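Local coordinates for tailspike protein (Acinetobacter phage vB_ApiP_P1, PDB 6E1R) that probably binds and hydrolyses the capsular polysaccharide of its Acinetobacter host, acting as the trimeric host-recognition spike of the phage tail, at residues A383-S388 with G402-L407; N434-I439 with G450-S455; N471-T476 with T482-Y487. All coordinates share one frame; numbering follows the deposited sequence.

Contact 1 (A383-S388 with G402-L407); sequences ALIENS and GDIRTL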
ATOM      1  N   ALA A 383     -18.679 -12.438  11.146  1.00 28.18           N
ATOM      2  CA  ALA A 383     -19.129 -11.069  11.366  1.00 28.15           C
ATOM      3  C   ALA A 383     -17.965 -10.103  11.541  1.00 34.37           C
ATOM      4  O   ALA A 383     -18.154  -8.890  11.402  1.00 35.69           O
ATOM      5  CB  ALA A 383     -20.046 -11.005  12.589  1.00 28.40           C
ATOM      6  N   LEU A 384     -16.772 -10.611  11.843  1.00 36.37           N
ATOM      7  CA  LEU A 384     -15.576  -9.793  11.970  1.00 38.23           C
ATOM      8  C   LEU A 384     -14.757  -9.749  10.688  1.00 42.25           C
ATOM      9  O   LEU A 384     -13.735  -9.057  10.645  1.00 49.85           O
ATOM     10  CB  LEU A 384     -14.701 -10.308  13.116  1.00 35.13           C
ATOM     11  CG  LEU A 384     -15.358 -10.398  14.492  1.00 36.01           C
ATOM     12  CD1 LEU A 384     -14.380 -10.965  15.508  1.00 39.36           C
ATOM     13  CD2 LEU A 384     -15.873  -9.040  14.932  1.00 34.07           C
ATOM     14  N   ILE A 385     -15.173 -10.467   9.651  1.00 37.73           N
ATOM     15  CA  ILE A 385     -14.433 -10.551   8.399  1.00 35.29           C
ATOM     16  C   ILE A 385     -15.034  -9.516   7.457  1.00 36.94           C
ATOM     17  O   ILE A 385     -16.127  -9.708   6.916  1.00 38.13           O
ATOM     18  CB  ILE A 385     -14.483 -11.959   7.802  1.00 32.46           C
ATOM     19  CG1 ILE A 385     -13.888 -12.975   8.779  1.00 29.67           C
ATOM     20  CG2 ILE A 385     -13.744 -11.999   6.472  1.00 27.88           C
ATOM     21  CD1 ILE A 385     -12.483 -12.641   9.227  1.00 31.43           C
ATOM     22  N   GLU A 386     -14.319  -8.405   7.262  1.00 34.52           N
ATOM     23  CA  GLU A 386     -14.775  -7.403   6.305  1.00 34.63           C
ATOM     24  C   GLU A 386     -14.577  -7.873   4.871  1.00 37.84           C
ATOM     25  O   GLU A 386     -15.392  -7.551   3.998  1.00 43.80           O
ATOM     26  CB  GLU A 386     -14.046  -6.079   6.538  1.00 39.63           C
ATOM     27  CG  GLU A 386     -14.572  -4.924   5.699  1.00 45.11           C
ATOM     28  CD  GLU A 386     -15.994  -4.537   6.058  1.00 51.52           C
ATOM     29  OE1 GLU A 386     -16.381  -4.712   7.232  1.00 54.62           O
ATOM     30  OE2 GLU A 386     -16.725  -4.061   5.164  1.00 53.67           O
ATOM     31  N   ASN A 387     -13.514  -8.630   4.610  1.00 34.20           N
ATOM     32  CA  ASN A 387     -13.272  -9.203   3.293  1.00 39.16           C
ATOM     33  C   ASN A 387     -12.181 -10.258   3.406  1.00 37.77           C
ATOM     34  O   ASN A 387     -11.260 -10.131   4.218  1.00 37.17           O
ATOM     35  CB  ASN A 387     -12.876  -8.129   2.273  1.00 47.85           C
ATOM     36  CG  ASN A 387     -13.199  -8.534   0.850  1.00 57.18           C
ATOM     37  OD1 ASN A 387     -12.301  -8.767   0.043  1.00 68.02           O
ATOM     38  ND2 ASN A 387     -14.486  -8.631   0.537  1.00 54.65           N
ATOM     39  N   SER A 388     -12.298 -11.299   2.580  1.00 37.79           N
ATOM     40  CA  SER A 388     -11.325 -12.393   2.563  1.00 37.91           C
ATOM     41  C   SER A 388     -11.264 -12.916   1.130  1.00 40.64           C
ATOM     42  O   SER A 388     -12.108 -13.719   0.727  1.00 43.60           O
ATOM     43  CB  SER A 388     -11.712 -13.490   3.545  1.00 39.64           C
ATOM     44  OG  SER A 388     -10.997 -14.685   3.283  1.00 38.17           O
ATOM     45  N   GLY A 402     -13.143 -22.195   9.615  1.00 38.31           N
ATOM     46  CA  GLY A 402     -14.581 -22.046   9.774  1.00 35.82           C
ATOM     47  C   GLY A 402     -15.262 -21.819   8.440  1.00 38.01           C
ATOM     48  O   GLY A 402     -15.009 -22.525   7.456  1.00 39.67           O
ATOM     49  N   ASP A 403     -16.135 -20.815   8.397  1.00 33.16           N
ATOM     50  CA  ASP A 403     -16.866 -20.464   7.189  1.00 32.61           C
ATOM     51  C   ASP A 403     -16.176 -19.379   6.375  1.00 34.92           C
ATOM     52  O   ASP A 403     -16.796 -18.813   5.471  1.00 36.73           O
ATOM     53  CB  ASP A 403     -18.287 -20.016   7.542  1.00 33.41           C
ATOM     54  CG  ASP A 403     -19.127 -21.138   8.115  1.00 36.74           C
ATOM     55  OD1 ASP A 403     -18.859 -22.314   7.784  1.00 34.86           O
ATOM     56  OD2 ASP A 403     -20.058 -20.844   8.895  1.00 37.97           O
ATOM     57  N   ILE A 404     -14.918 -19.071   6.679  1.00 37.78           N
ATOM     58  CA  ILE A 404     -14.175 -18.062   5.934  1.00 34.34           C
ATOM     59  C   ILE A 404     -13.684 -18.667   4.626  1.00 36.03           C
ATOM     60  O   ILE A 404     -13.174 -19.794   4.597  1.00 38.92           O
ATOM     61  CB  ILE A 404     -13.012 -17.518   6.781  1.00 31.04           C
ATOM     62  CG1 ILE A 404     -13.542 -16.941   8.096  1.00 28.79           C
ATOM     63  CG2 ILE A 404     -12.228 -16.466   6.008  1.00 28.70           C
ATOM     64  CD1 ILE A 404     -12.460 -16.476   9.046  1.00 28.89           C
ATOM     65  N   ARG A 405     -13.833 -17.917   3.538  1.00 28.92           N
ATOM     66  CA  ARG A 405     -13.511 -18.432   2.214  1.00 32.81           C
ATOM     67  C   ARG A 405     -12.011 -18.380   1.952  1.00 36.59           C
ATOM     68  O   ARG A 405     -11.335 -17.407   2.298  1.00 35.13           O
ATOM     69  CB  ARG A 405     -14.250 -17.636   1.140  1.00 31.13           C
ATOM     70  CG  ARG A 405     -14.440 -18.387  -0.169  1.00 33.59           C
ATOM     71  CD  ARG A 405     -15.238 -17.560  -1.163  1.00 31.77           C
ATOM     72  NE  ARG A 405     -15.622 -18.329  -2.343  1.00 36.30           N
ATOM     73  CZ  ARG A 405     -16.134 -17.796  -3.448  1.00 38.24           C
ATOM     74  NH1 ARG A 405     -16.321 -16.485  -3.529  1.00 41.00           N
ATOM     75  NH2 ARG A 405     -16.456 -18.571  -4.474  1.00 34.92           N
ATOM     76  N   THR A 406     -11.498 -19.440   1.332  1.00 40.18           N
ATOM     77  CA  THR A 406     -10.123 -19.519   0.859  1.00 41.04           C
ATOM     78  C   THR A 406     -10.131 -20.074  -0.558  1.00 45.80           C
ATOM     79  O   THR A 406     -11.170 -20.493  -1.078  1.00 48.43           O
ATOM     80  CB  THR A 406      -9.241 -20.394   1.764  1.00 43.90           C
ATOM     81  OG1 THR A 406      -9.653 -21.762   1.662  1.00 46.38           O
ATOM     82  CG2 THR A 406      -9.329 -19.942   3.216  1.00 41.86           C
ATOM     83  N   LEU A 407      -8.956 -20.067  -1.191  1.00 47.78           N
ATOM     84  CA  LEU A 407      -8.854 -20.578  -2.555  1.00 46.78           C
ATOM     85  C   LEU A 407      -9.172 -22.069  -2.616  1.00 48.74           C
ATOM     86  O   LEU A 407      -9.776 -22.542  -3.586  1.00 46.53           O
ATOM     87  CB  LEU A 407      -7.460 -20.302  -3.115  1.00 43.78           C
ATOM     88  CG  LEU A 407      -7.142 -18.843  -3.449  1.00 38.55           C
ATOM     89  CD1 LEU A 407      -5.729 -18.712  -3.995  1.00 36.43           C
ATOM     90  CD2 LEU A 407      -8.155 -18.287  -4.436  1.00 36.70           C
TER
HETATM   91  O   HOH W   1     -10.107 -16.401  -0.212  1.00 27.48           O
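The carbonyl oxygen Arg405 O is gripped twice. Ser388 OG donates to it over 2.9 Å, lying in the carbonyl plane with a C=O...O angle of 153°, and a water donates over 3.0 Å to Arg405 O. That water also bonds weakly to Ser388 O, so a direct and a water-mediated link run side by side. The serine oxygen reaches the loop because it lies anti to its own backbone N (chi1 164°), and Asn391 ND2 bonds to it as well. The methyl CG2 of Ile404 sits against the same hydroxyl, 3.5 Å from Ser388 OG, and flanks the polar link with hydrocarbon. On its other branch, Ile404 presses CD1 against Ile385, 3.8 Å from both CG1 and CD1 of that residue; the two side chains cross at about a right angle. The guanidinium of Arg405 leads away to Asn414 OD1 and to Ser417 OG of the second subunit. Strand 385-389 pairs in parallel with strand 357-361, as the last strand of its parallel series in the solenoid, and the 402-407 loop lies beside it, on the way from strand 392-395 to strand 415-420.

Contact 2 (N434-I439 with G450-S455); sequences NYKKTI and GVASLS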
ATOM      1  N   ASN A 434     -35.663 -12.441   0.977  1.00 42.13           N
ATOM      2  CA  ASN A 434     -36.847 -11.765   1.513  1.00 40.39           C
ATOM      3  C   ASN A 434     -37.558 -12.666   2.519  1.00 37.87           C
ATOM      4  O   ASN A 434     -38.773 -12.868   2.475  1.00 40.66           O
ATOM      5  CB  ASN A 434     -37.790 -11.327   0.390  1.00 42.11           C
ATOM      6  CG  ASN A 434     -37.131 -10.371  -0.586  1.00 46.10           C
ATOM      7  OD1 ASN A 434     -36.155  -9.698  -0.252  1.00 47.40           O
ATOM      8  ND2 ASN A 434     -37.665 -10.303  -1.801  1.00 42.10           N
ATOM      9  N   TYR A 435     -36.770 -13.205   3.444  1.00 32.44           N
ATOM     10  CA  TYR A 435     -37.167 -14.295   4.320  1.00 31.65           C
ATOM     11  C   TYR A 435     -37.394 -13.776   5.732  1.00 33.63           C
ATOM     12  O   TYR A 435     -36.664 -12.901   6.207  1.00 40.96           O
ATOM     13  CB  TYR A 435     -36.091 -15.388   4.298  1.00 31.81           C
ATOM     14  CG  TYR A 435     -36.011 -16.304   5.502  1.00 33.94           C
ATOM     15  CD1 TYR A 435     -35.256 -15.958   6.617  1.00 33.14           C
ATOM     16  CD2 TYR A 435     -36.645 -17.539   5.502  1.00 34.37           C
ATOM     17  CE1 TYR A 435     -35.162 -16.799   7.707  1.00 32.10           C
ATOM     18  CE2 TYR A 435     -36.555 -18.389   6.588  1.00 33.32           C
ATOM     19  CZ  TYR A 435     -35.812 -18.013   7.688  1.00 32.77           C
ATOM     20  OH  TYR A 435     -35.717 -18.853   8.774  1.00 35.64           O
ATOM     21  N   LYS A 436     -38.412 -14.315   6.399  1.00 37.69           N
ATOM     22  CA  LYS A 436     -38.691 -13.971   7.784  1.00 36.29           C
ATOM     23  C   LYS A 436     -39.114 -15.216   8.546  1.00 39.46           C
ATOM     24  O   LYS A 436     -39.857 -16.053   8.025  1.00 40.55           O
ATOM     25  CB  LYS A 436     -39.781 -12.898   7.904  1.00 32.81           C
ATOM     26  CG  LYS A 436     -39.857 -12.286   9.293  1.00 35.06           C
ATOM     27  CD  LYS A 436     -41.277 -11.948   9.694  1.00 42.94           C
ATOM     28  CE  LYS A 436     -41.327 -11.420  11.119  1.00 47.63           C
ATOM     29  NZ  LYS A 436     -40.783 -12.404  12.095  1.00 50.52           N
ATOM     30  N   LYS A 437     -38.633 -15.328   9.780  1.00 41.36           N
ATOM     31  CA  LYS A 437     -38.931 -16.443  10.667  1.00 36.17           C
ATOM     32  C   LYS A 437     -39.697 -15.935  11.876  1.00 38.67           C
ATOM     33  O   LYS A 437     -39.293 -14.949  12.503  1.00 45.17           O
ATOM     34  CB  LYS A 437     -37.638 -17.127  11.125  1.00 37.60           C
ATOM     35  CG  LYS A 437     -37.817 -18.297  12.086  1.00 33.59           C
ATOM     36  CD  LYS A 437     -38.182 -19.578  11.379  1.00 42.02           C
ATOM     37  CE  LYS A 437     -37.900 -20.787  12.257  1.00 42.47           C
ATOM     38  NZ  LYS A 437     -36.457 -20.882  12.610  1.00 36.36           N
ATOM     39  N   THR A 438     -40.805 -16.599  12.194  1.00 39.26           N
ATOM     40  CA  THR A 438     -41.566 -16.314  13.403  1.00 38.71           C
ATOM     41  C   THR A 438     -41.788 -17.629  14.130  1.00 42.37           C
ATOM     42  O   THR A 438     -42.354 -18.567  13.560  1.00 42.97           O
ATOM     43  CB  THR A 438     -42.901 -15.637  13.081  1.00 40.77           C
ATOM     44  OG1 THR A 438     -42.679 -14.557  12.166  1.00 43.63           O
ATOM     45  CG2 THR A 438     -43.529 -15.084  14.351  1.00 38.10           C
ATOM     46  N   ILE A 439     -41.345 -17.697  15.384  1.00 36.09           N
ATOM     47  CA  ILE A 439     -41.438 -18.929  16.158  1.00 35.09           C
ATOM     48  C   ILE A 439     -42.410 -18.737  17.312  1.00 36.71           C
ATOM     49  O   ILE A 439     -42.941 -17.638  17.514  1.00 37.58           O
ATOM     50  CB  ILE A 439     -40.054 -19.372  16.667  1.00 38.10           C
ATOM     51  CG1 ILE A 439     -39.495 -18.348  17.657  1.00 39.93           C
ATOM     52  CG2 ILE A 439     -39.098 -19.571  15.502  1.00 29.33           C
ATOM     53  CD1 ILE A 439     -38.246 -18.812  18.375  1.00 34.00           C
ATOM     54  N   GLY A 450     -50.906 -13.813  14.983  1.00 45.74           N
ATOM     55  CA  GLY A 450     -50.203 -13.037  13.977  1.00 39.82           C
ATOM     56  C   GLY A 450     -48.830 -13.620  13.685  1.00 36.90           C
ATOM     57  O   GLY A 450     -48.131 -14.099  14.579  1.00 35.02           O
ATOM     58  N   VAL A 451     -48.445 -13.575  12.415  1.00 34.01           N
ATOM     59  CA  VAL A 451     -47.186 -14.142  11.948  1.00 39.37           C
ATOM     60  C   VAL A 451     -46.183 -13.054  11.582  1.00 39.10           C
ATOM     61  O   VAL A 451     -45.029 -13.094  12.011  1.00 47.95           O
ATOM     62  CB  VAL A 451     -47.419 -15.101  10.759  1.00 41.92           C
ATOM     63  CG1 VAL A 451     -46.091 -15.547  10.166  1.00 42.40           C
ATOM     64  CG2 VAL A 451     -48.238 -16.304  11.204  1.00 41.35           C
ATOM     65  N   ALA A 452     -46.608 -12.069  10.794  1.00 34.86           N
ATOM     66  CA  ALA A 452     -45.707 -11.012  10.359  1.00 37.64           C
ATOM     67  C   ALA A 452     -46.518  -9.790   9.963  1.00 40.63           C
ATOM     68  O   ALA A 452     -47.728  -9.869   9.734  1.00 46.97           O
ATOM     69  CB  ALA A 452     -44.825 -11.470   9.191  1.00 32.12           C
ATOM     70  N   SER A 453     -45.832  -8.653   9.893  1.00 36.33           N
ATOM     71  CA  SER A 453     -46.423  -7.405   9.437  1.00 32.40           C
ATOM     72  C   SER A 453     -46.088  -7.182   7.969  1.00 33.00           C
ATOM     73  O   SER A 453     -44.947  -7.386   7.544  1.00 39.33           O
ATOM     74  CB  SER A 453     -45.923  -6.223  10.271  1.00 34.08           C
ATOM     75  OG  SER A 453     -46.302  -6.358  11.629  1.00 37.88           O
ATOM     76  N   LEU A 454     -47.088  -6.771   7.198  1.00 33.30           N
ATOM     77  CA  LEU A 454     -46.939  -6.534   5.771  1.00 34.62           C
ATOM     78  C   LEU A 454     -46.913  -5.038   5.497  1.00 33.95           C
ATOM     79  O   LEU A 454     -47.647  -4.269   6.127  1.00 34.07           O
ATOM     80  CB  LEU A 454     -48.074  -7.195   4.984  1.00 35.63           C
ATOM     81  CG  LEU A 454     -48.248  -8.696   5.222  1.00 35.44           C
ATOM     82  CD1 LEU A 454     -49.394  -9.249   4.388  1.00 37.82           C
ATOM     83  CD2 LEU A 454     -46.952  -9.441   4.925  1.00 27.57           C
ATOM     84  N   SER A 455     -46.067  -4.631   4.555  1.00 38.88           N
ATOM     85  CA  SER A 455     -45.947  -3.225   4.193  1.00 41.22           C
ATOM     86  C   SER A 455     -45.217  -3.117   2.865  1.00 41.19           C
ATOM     87  O   SER A 455     -44.571  -4.064   2.410  1.00 39.71           O
ATOM     88  CB  SER A 455     -45.207  -2.426   5.273  1.00 42.00           C
ATOM     89  OG  SER A 455     -43.902  -2.936   5.479  1.00 41.17           O
TER
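Thr438 reaches Val451 through its hydroxyl: OG1 donates to Val451 O over 2.8 Å, tilted 28° from the carbonyl plane. With chi1 at -48° the hydroxyl lies beside the backbone N, and this places the methyl CG2 near the same acceptor, 3.4 Å from Val451 O. The second bond of the hydroxyl comes from within its own strand, where Lys436 NZ donates to Thr438 OG1 over 2.9 Å and, weakly, to Lys437 O. Bends at chi2 and chi4 turn the ammonium back toward the threonine, and on the way the aliphatic chain runs past Ala452, with Lys436 CD 3.6 Å from Ala452 CB.

The buried side of the contact is that of Val451 and Ala452. The isopropyl group of Val451 is covered by Met543 and Val545 on one sheet and by Trp521 and Ala531 on the other, so this residue lies where two sheets face each other. Lys436 and Thr438, by contrast, are partly exposed. From Thr438 and Val451 the strands splay toward Lys436 and Ser453: the distance from Thr438 CA to Val451 CA is 6.2 Å, that from Lys436 CA to Ser453 CA 10.3 Å. The short axes make an angle of 146°, and no backbone hydrogen bond joins the two segments, in keeping with strands 435-443 and 448-455 belonging to different antiparallel sheets although they follow one another in the chain.

One hydroxyl-to-carbonyl bond crosses between the segments, backed by the lysine ammonium within strand 435-443 and by packing of its methylenes on Ala452. A positive charge donating to Thr438 OG1 would be expected to polarise the hydroxyl and strengthen its hold on Val451 O.

Contact 3 (N471-T476 with T482-Y487); sequences NAIFGT and TNSAVY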
ATOM      1  N   ASN A 471     -44.088 -21.446   4.850  1.00 39.94           N
ATOM      2  CA  ASN A 471     -43.844 -22.830   5.236  1.00 37.32           C
ATOM      3  C   ASN A 471     -44.042 -22.923   6.743  1.00 38.39           C
ATOM      4  O   ASN A 471     -43.188 -22.475   7.517  1.00 46.29           O
ATOM      5  CB  ASN A 471     -42.441 -23.280   4.831  1.00 33.19           C
ATOM      6  CG  ASN A 471     -42.184 -24.746   5.137  1.00 35.46           C
ATOM      7  OD1 ASN A 471     -41.037 -25.191   5.175  1.00 37.25           O
ATOM      8  ND2 ASN A 471     -43.253 -25.505   5.345  1.00 36.80           N
ATOM      9  N   ALA A 472     -45.167 -23.498   7.155  1.00 31.29           N
ATOM     10  CA  ALA A 472     -45.483 -23.672   8.565  1.00 30.57           C
ATOM     11  C   ALA A 472     -45.125 -25.087   8.992  1.00 31.81           C
ATOM     12  O   ALA A 472     -45.397 -26.052   8.271  1.00 35.49           O
ATOM     13  CB  ALA A 472     -46.963 -23.398   8.835  1.00 27.80           C
ATOM     14  N   ILE A 473     -44.506 -25.204  10.165  1.00 37.90           N
ATOM     15  CA  ILE A 473     -44.080 -26.487  10.702  1.00 36.69           C
ATOM     16  C   ILE A 473     -44.516 -26.590  12.155  1.00 34.49           C
ATOM     17  O   ILE A 473     -44.827 -25.594  12.812  1.00 30.91           O
ATOM     18  CB  ILE A 473     -42.555 -26.691  10.590  1.00 39.03           C
ATOM     19  CG1 ILE A 473     -41.822 -25.614  11.392  1.00 43.06           C
ATOM     20  CG2 ILE A 473     -42.114 -26.683   9.134  1.00 37.71           C
ATOM     21  CD1 ILE A 473     -40.358 -25.906  11.613  1.00 46.69           C
ATOM     22  N   PHE A 474     -44.534 -27.823  12.653  1.00 38.58           N
ATOM     23  CA  PHE A 474     -44.807 -28.091  14.057  1.00 40.42           C
ATOM     24  C   PHE A 474     -43.516 -27.972  14.854  1.00 46.45           C
ATOM     25  O   PHE A 474     -42.502 -28.581  14.497  1.00 46.73           O
ATOM     26  CB  PHE A 474     -45.415 -29.484  14.230  1.00 36.51           C
ATOM     27  CG  PHE A 474     -45.816 -29.799  15.640  1.00 36.18           C
ATOM     28  CD1 PHE A 474     -46.728 -29.002  16.312  1.00 39.18           C
ATOM     29  CD2 PHE A 474     -45.288 -30.898  16.294  1.00 37.58           C
ATOM     30  CE1 PHE A 474     -47.102 -29.294  17.611  1.00 38.41           C
ATOM     31  CE2 PHE A 474     -45.657 -31.196  17.591  1.00 38.74           C
ATOM     32  CZ  PHE A 474     -46.565 -30.393  18.250  1.00 37.64           C
ATOM     33  N   GLY A 475     -43.556 -27.190  15.928  1.00 48.86           N
ATOM     34  CA  GLY A 475     -42.365 -26.952  16.719  1.00 46.92           C
ATOM     35  C   GLY A 475     -41.681 -25.648  16.368  1.00 46.99           C
ATOM     36  O   GLY A 475     -42.345 -24.662  16.033  1.00 49.96           O
ATOM     37  N   THR A 476     -40.352 -25.631  16.435  1.00 45.88           N
ATOM     38  CA  THR A 476     -39.576 -24.422  16.184  1.00 43.90           C
ATOM     39  C   THR A 476     -38.688 -24.544  14.956  1.00 47.03           C
ATOM     40  O   THR A 476     -38.714 -23.664  14.088  1.00 47.39           O
ATOM     41  CB  THR A 476     -38.723 -24.078  17.415  1.00 39.14           C
ATOM     42  OG1 THR A 476     -39.567 -23.967  18.567  1.00 43.42           O
ATOM     43  CG2 THR A 476     -37.993 -22.763  17.204  1.00 36.18           C
ATOM     44  N   THR A 482     -40.710 -33.784  10.453  1.00 39.70           N
ATOM     45  CA  THR A 482     -41.484 -32.677  11.000  1.00 41.19           C
ATOM     46  C   THR A 482     -42.698 -32.408  10.119  1.00 41.85           C
ATOM     47  O   THR A 482     -42.576 -32.312   8.893  1.00 40.42           O
ATOM     48  CB  THR A 482     -40.620 -31.420  11.108  1.00 39.98           C
ATOM     49  OG1 THR A 482     -39.566 -31.642  12.054  1.00 44.85           O
ATOM     50  CG2 THR A 482     -41.456 -30.231  11.561  1.00 37.17           C
ATOM     51  N   ASN A 483     -43.869 -32.294  10.744  1.00 39.02           N
ATOM     52  CA  ASN A 483     -45.079 -31.955  10.007  1.00 38.40           C
ATOM     53  C   ASN A 483     -44.926 -30.588   9.354  1.00 38.26           C
ATOM     54  O   ASN A 483     -44.619 -29.598  10.024  1.00 40.66           O
ATOM     55  CB  ASN A 483     -46.290 -31.967  10.938  1.00 39.01           C
ATOM     56  CG  ASN A 483     -46.617 -33.354  11.454  1.00 38.85           C
ATOM     57  OD1 ASN A 483     -46.234 -34.358  10.852  1.00 40.49           O
ATOM     58  ND2 ASN A 483     -47.332 -33.416  12.569  1.00 38.79           N
ATOM     59  N   SER A 484     -45.138 -30.537   8.041  1.00 34.43           N
ATOM     60  CA  SER A 484     -44.882 -29.336   7.262  1.00 37.51           C
ATOM     61  C   SER A 484     -46.053 -29.049   6.334  1.00 40.95           C
ATOM     62  O   SER A 484     -46.786 -29.955   5.928  1.00 43.15           O
ATOM     63  CB  SER A 484     -43.589 -29.467   6.442  1.00 29.56           C
ATOM     64  OG  SER A 484     -43.413 -28.354   5.582  1.00 29.07           O
ATOM     65  N   ALA A 485     -46.222 -27.769   6.010  1.00 36.83           N
ATOM     66  CA  ALA A 485     -47.236 -27.330   5.064  1.00 36.43           C
ATOM     67  C   ALA A 485     -46.763 -26.042   4.409  1.00 37.71           C
ATOM     68  O   ALA A 485     -46.151 -25.195   5.063  1.00 35.83           O
ATOM     69  CB  ALA A 485     -48.591 -27.114   5.746  1.00 32.15           C
ATOM     70  N   VAL A 486     -47.049 -25.901   3.117  1.00 38.78           N
ATOM     71  CA  VAL A 486     -46.649 -24.735   2.342  1.00 39.14           C
ATOM     72  C   VAL A 486     -47.903 -24.054   1.811  1.00 38.50           C
ATOM     73  O   VAL A 486     -48.878 -24.721   1.449  1.00 34.78           O
ATOM     74  CB  VAL A 486     -45.686 -25.102   1.192  1.00 39.22           C
ATOM     75  CG1 VAL A 486     -44.394 -25.663   1.752  1.00 38.20           C
ATOM     76  CG2 VAL A 486     -46.331 -26.095   0.243  1.00 45.68           C
ATOM     77  N   TYR A 487     -47.881 -22.725   1.787  1.00 37.50           N
ATOM     78  CA  TYR A 487     -49.007 -21.928   1.326  1.00 34.73           C
ATOM     79  C   TYR A 487     -48.503 -20.853   0.376  1.00 35.49           C
ATOM     80  O   TYR A 487     -47.465 -20.232   0.624  1.00 36.59           O
ATOM     81  CB  TYR A 487     -49.750 -21.281   2.502  1.00 37.75           C
ATOM     82  CG  TYR A 487     -50.203 -22.259   3.565  1.00 38.97           C
ATOM     83  CD1 TYR A 487     -49.337 -22.668   4.572  1.00 41.76           C
ATOM     84  CD2 TYR A 487     -51.496 -22.766   3.568  1.00 42.95           C
ATOM     85  CE1 TYR A 487     -49.742 -23.559   5.547  1.00 43.15           C
ATOM     86  CE2 TYR A 487     -51.911 -23.658   4.542  1.00 41.60           C
ATOM     87  CZ  TYR A 487     -51.028 -24.049   5.528  1.00 41.17           C
ATOM     88  OH  TYR A 487     -51.432 -24.935   6.499  1.00 40.43           O
TER
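A beta hairpin formed by strands 465-474 and 484-494 brings the two segments together next to its loop end. Ala472 and Ala485 form an antiparallel hydrogen-bonded pair, Ala472 N to Ala485 O at 2.9 Å and Ala485 N to Ala472 O at 3.0 Å. The flanking non-hydrogen-bonded pairs, Asn471 with Val486 and Ile473 with Ser484, have CA atoms 4.5 Å apart. Nearer the loop, Phe474 N donates to Asn483 O over 3.2 Å.

On the face bearing Asn471, Ile473, Ser484 and Val486, chi1 of -176° extends the Asn471 carboxamide away from its own main-chain nitrogen and across to the partner strand. ND2 donates to Ser484 OG and to Ala485 O, each at 2.9 Å and nearly in the amide plane. Ala485 O thus takes two donors: Asn471 ND2 comes from above the carbonyl plane, 62° out of it, while Ala472 N approaches nearly along the C=O axis. Asn550 ND2 of the second subunit bonds to the other end of the amide, Asn471 OD1, and Thr492 OG1 of that subunit bonds to the same Ser484 OG that accepts from ND2. By the loop, the methyl CG2 of Thr482 rests 3.8 Å from Ile473 CB.

On the face bearing Ala472 and Ala485, Ala472 CB lies at the edge of the Tyr487 ring, 4.3 Å from CE1, and the Tyr487 hydroxyl is bonded to Pro517 O and Phe519 N. Angle (162° between strand directions), register and bonding pattern are those of a regular antiparallel hairpin, here with the Asn471 carboxamide bonded across to the partner strand on the side facing the second subunit.

Contact 1 lies at the end of the parallel solenoid, whereas contacts 2 and 3 belong to the antiparallel C-terminal region, their centres 30 and 33 Å from that of contact 1. Contacts 2 and 3 are neighbours: Lys437 CE approaches Thr476 O at 3.5 Å, and their strands 435-443 and 465-474 both flank strand 539-548 in one sheet. Contacts 1 and 3 are buried and both reach the second subunit; contact 2 is partly buried and meets the third subunit through Asn434. The chemistry follows position: a backbone ladder within a sheet in contact 3, but one direct hydroxyl-to-carbonyl bond each, with apolar packing, where contact 1 ties a loop to a strand and contact 2 joins different sheets.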